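Local coordinates for protein metalloregulator ScaR (PDB 3HRS) that probably represses transcription in response to manganese, as a homodimeric DNA-binding regulator of the DtxR/MntR family, at residues 10-15 against 70-75; 127-130 against 134-137. One frame throughout, in Å; residues are numbered along the deposited sequence.

Both contacts lean on helix 62-84, which carries residues 70-75 of interaction 1 and lies against the loop of interaction 2; their centres are 10 Å apart. L135 joins them: its CD2 lies 3.4 Å from CG of Y72, and its CG 3.9 Å from OH of Y12. R73, next to Y72 on the helix, probably donates through NH1 to P129 O, 2.9 Å away. D159 and C122, zinc ligands in another structure of this protein, hold no metal here; H75 NE2 hydrogen-bonds D159. The Y72 side chain is about 7 Å from that of D159, and E137's about 7 Å from that of C122. Bound sulfate, probably from the crystallisation liquor, lies about 4 Å from the Y72 side chain and about 5 Å from E137's.

Interaction 1: 10-15 against 70-75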
# COMPACT_ATOMS: atom_id res chain seq x y z
N CYS A 10 -5.37 20.55 7.13
CA CYS A 10 -5.32 21.97 6.82
C CYS A 10 -5.66 22.83 8.05
O CYS A 10 -4.80 23.51 8.61
CB CYS A 10 -6.27 22.27 5.66
SG CYS A 10 -6.64 24.03 5.42
N LEU A 11 -6.90 22.80 8.48
CA LEU A 11 -7.34 23.52 9.66
C LEU A 11 -6.37 23.38 10.81
O LEU A 11 -6.19 24.30 11.60
CB LEU A 11 -8.70 22.99 10.10
CG LEU A 11 -9.75 23.36 9.07
CD1 LEU A 11 -10.91 22.41 9.17
CD2 LEU A 11 -10.17 24.78 9.36
N TYR A 12 -5.78 22.20 10.93
CA TYR A 12 -4.93 21.92 12.06
C TYR A 12 -3.70 22.79 11.98
O TYR A 12 -3.40 23.51 12.92
CB TYR A 12 -4.52 20.46 12.07
CG TYR A 12 -3.48 20.16 13.11
CD1 TYR A 12 -2.14 19.94 12.76
CD2 TYR A 12 -3.83 20.14 14.46
CE1 TYR A 12 -1.19 19.67 13.72
CE2 TYR A 12 -2.88 19.88 15.43
CZ TYR A 12 -1.56 19.65 15.06
OH TYR A 12 -0.64 19.40 16.06
N GLU A 13 -3.01 22.72 10.84
CA GLU A 13 -1.84 23.55 10.62
C GLU A 13 -2.23 25.02 10.47
O GLU A 13 -1.43 25.91 10.77
CB GLU A 13 -1.00 23.07 9.42
CG GLU A 13 -1.78 22.71 8.16
CD GLU A 13 -0.97 21.79 7.24
OE1 GLU A 13 0.03 21.19 7.72
OE2 GLU A 13 -1.33 21.66 6.04
N LEU A 14 -3.45 25.27 10.04
CA LEU A 14 -3.92 26.64 9.85
C LEU A 14 -4.09 27.35 11.18
O LEU A 14 -4.40 28.54 11.23
CB LEU A 14 -5.24 26.65 9.08
CG LEU A 14 -5.61 27.98 8.42
CD1 LEU A 14 -4.36 28.68 8.01
CD2 LEU A 14 -6.50 27.74 7.22
N GLY A 15 -3.88 26.62 12.27
CA GLY A 15 -4.04 27.16 13.60
C GLY A 15 -2.79 27.05 14.44
O GLY A 15 -2.81 27.39 15.62
N ASP A 70 -3.81 10.34 13.89
CA ASP A 70 -3.81 9.24 12.92
C ASP A 70 -3.31 9.61 11.53
O ASP A 70 -2.54 8.86 10.94
CB ASP A 70 -5.19 8.61 12.78
CG ASP A 70 -5.40 7.49 13.76
OD1 ASP A 70 -6.17 6.57 13.42
OD2 ASP A 70 -4.81 7.52 14.86
N LEU A 71 -3.83 10.71 10.99
CA LEU A 71 -3.41 11.21 9.69
C LEU A 71 -1.89 11.35 9.61
O LEU A 71 -1.24 11.00 8.62
CB LEU A 71 -4.02 12.58 9.46
CG LEU A 71 -5.43 12.47 8.93
CD1 LEU A 71 -5.96 13.87 8.69
CD2 LEU A 71 -5.43 11.62 7.65
N TYR A 72 -1.32 11.90 10.68
CA TYR A 72 0.08 12.17 10.68
C TYR A 72 0.85 10.86 10.85
O TYR A 72 1.89 10.66 10.19
CB TYR A 72 0.41 13.21 11.73
CG TYR A 72 0.32 14.64 11.22
CD1 TYR A 72 1.39 15.22 10.56
CD2 TYR A 72 -0.80 15.41 11.42
CE1 TYR A 72 1.33 16.52 10.10
CE2 TYR A 72 -0.87 16.71 10.96
CZ TYR A 72 0.19 17.26 10.30
OH TYR A 72 0.13 18.57 9.83
N ARG A 73 0.33 9.95 11.69
CA ARG A 73 0.92 8.60 11.79
C ARG A 73 1.00 7.95 10.43
O ARG A 73 2.09 7.55 9.98
CB ARG A 73 0.17 7.68 12.74
CG ARG A 73 0.82 7.55 14.08
CD ARG A 73 -0.03 6.72 15.04
NE ARG A 73 0.10 5.28 14.84
CZ ARG A 73 1.15 4.57 15.23
NH1 ARG A 73 2.21 5.14 15.81
NH2 ARG A 73 1.17 3.26 15.02
N LYS A 74 -0.16 7.86 9.78
CA LYS A 74 -0.27 7.17 8.49
C LYS A 74 0.73 7.75 7.51
O LYS A 74 1.59 7.04 6.97
CB LYS A 74 -1.69 7.31 7.96
CG LYS A 74 -2.10 6.23 6.98
CD LYS A 74 -3.22 6.70 6.06
CE LYS A 74 -4.61 6.35 6.61
NZ LYS A 74 -5.28 7.47 7.29
N HIS A 75 0.65 9.07 7.34
CA HIS A 75 1.49 9.82 6.42
C HIS A 75 3.00 9.75 6.70
O HIS A 75 3.80 9.55 5.79
CB HIS A 75 1.06 11.25 6.47
CG HIS A 75 1.95 12.16 5.69
ND1 HIS A 75 1.91 12.22 4.31
CD2 HIS A 75 2.89 13.05 6.09
CE1 HIS A 75 2.78 13.12 3.90
NE2 HIS A 75 3.39 13.64 4.96
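A chi1 of 172° swings the ring of Y12 away from its own backbone N and out from helix 4-13 toward helix 62-84, where Y72 sends its own ring back to meet it. Helix 4-13 is the first helix of the N-terminal winged helix-turn-helix domain; helix 62-84 follows the wing strands and runs into the metal-binding and dimerisation domain, as in other DtxR/MntR repressors. The contact therefore bridges the DNA-binding unit and the helix that connects it to the rest of the chain. The backbones stay well apart, with CA of Y12 11.0 Å from CA of Y72, and the long tyrosine side chains span the gap. Their ring centroids lie 5.9 Å apart and the planes are inclined at 63°, an oblique pairing in which CD1 of Y12 comes 3.9 Å from CE2 of Y72. CE1 of Y12 also approaches that same CE2. C10, L11 and L14 pack on helix 23-30, seating helix 4-13 in the DNA-binding domain, and K9 from helix 4-13 also reaches Y72. E13 adds a polar approach: its extended side chain crosses the end of Y72, with the carboxylate plane steeply inclined to the ring, and OE1 of E13 stops 3.4 Å from OH of Y72.

Interaction 2: 127-130 against 134-137; sequences TIPA and LLVE
The extended backbones of 127-130 and 134-137 run antiparallel, with CA of T127 opposite CA of E137 and CA of P129 opposite CA of L135, each pair 5.4 Å apart. Together they form an irregular antiparallel hairpin in the loop between helix 106-115 and strand 150-157, the connection from the dimerisation domain toward the C-terminal SH3-like domain, though neither arm is a regular strand. Packing between P129 and L135 carries the apolar part. L135 has CG anti to its backbone N (chi1 -175°), and its CD1 branch sits at the corner between P129 and T127, which it meets from different directions, with CD of P129 4.1 Å away; the approach of the T127 methyl is doubtful. Further toward the turn, CB of P129 rests over the backbone of L134, 4.3 Å from its carbonyl C. At the far end, E137 bends at chi2 (-91°) and brings its carboxylate back across to T127. OE2 of E137 is modelled too close to the T127 side chain, so its bond from T127 N (3.3 Å, 170° at the hydrogen) and its salt bridge to R76 are tentative. The tie to helix 62-84 rests on the hydrogen bond from R76 NH1 to T127 O.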
# COMPACT_ATOMS: atom_id res chain seq x y z
N THR A 127 7.64 14.62 13.80
CA THR A 127 7.48 13.62 14.85
C THR A 127 6.33 12.65 14.57
O THR A 127 5.37 13.00 13.88
CB THR A 127 7.27 14.30 16.20
OG1 THR A 127 6.64 13.37 17.09
CG2 THR A 127 6.37 15.47 16.01
N ILE A 128 6.44 11.42 15.09
CA ILE A 128 5.47 10.36 14.81
C ILE A 128 4.81 9.81 16.06
O ILE A 128 5.32 8.92 16.72
CB ILE A 128 6.11 9.15 14.13
CG1 ILE A 128 6.73 9.52 12.79
CG2 ILE A 128 5.06 8.12 13.82
CD1 ILE A 128 7.42 8.32 12.14
N PRO A 129 3.63 10.32 16.38
CA PRO A 129 2.90 9.97 17.59
C PRO A 129 2.47 8.50 17.64
O PRO A 129 2.18 7.91 16.61
CB PRO A 129 1.67 10.87 17.50
CG PRO A 129 1.50 11.10 16.05
CD PRO A 129 2.90 11.31 15.57
N ALA A 130 2.42 7.93 18.84
CA ALA A 130 1.94 6.56 19.03
C ALA A 130 0.47 6.43 18.67
O ALA A 130 -0.27 7.42 18.74
CB ALA A 130 2.15 6.16 20.48
N LEU A 134 -1.25 12.10 21.23
CA LEU A 134 -1.53 13.30 20.46
C LEU A 134 -0.30 13.89 19.82
O LEU A 134 0.74 14.04 20.47
CB LEU A 134 -2.23 14.34 21.33
CG LEU A 134 -3.74 14.12 21.47
CD1 LEU A 134 -4.04 12.72 21.98
CD2 LEU A 134 -4.39 15.18 22.35
N LEU A 135 -0.41 14.24 18.55
CA LEU A 135 0.68 14.92 17.88
C LEU A 135 1.23 16.05 18.75
O LEU A 135 0.52 17.02 19.08
CB LEU A 135 0.24 15.45 16.51
CG LEU A 135 1.40 16.07 15.71
CD1 LEU A 135 2.67 15.34 16.10
CD2 LEU A 135 1.16 16.03 14.19
N VAL A 136 2.51 15.92 19.10
CA VAL A 136 3.25 16.94 19.83
C VAL A 136 4.62 17.02 19.20
O VAL A 136 5.50 16.21 19.51
CB VAL A 136 3.42 16.56 21.31
CG1 VAL A 136 4.40 17.49 22.01
CG2 VAL A 136 2.10 16.57 22.01
N GLU A 137 4.81 17.98 18.31
CA GLU A 137 6.05 18.05 17.55
C GLU A 137 7.31 18.21 18.40
O GLU A 137 7.35 19.03 19.29
CB GLU A 137 5.98 19.14 16.48
CG GLU A 137 4.76 18.97 15.57
CD GLU A 137 5.02 18.13 14.33
OE1 GLU A 137 4.16 18.17 13.42
OE2 GLU A 137 6.06 17.45 14.24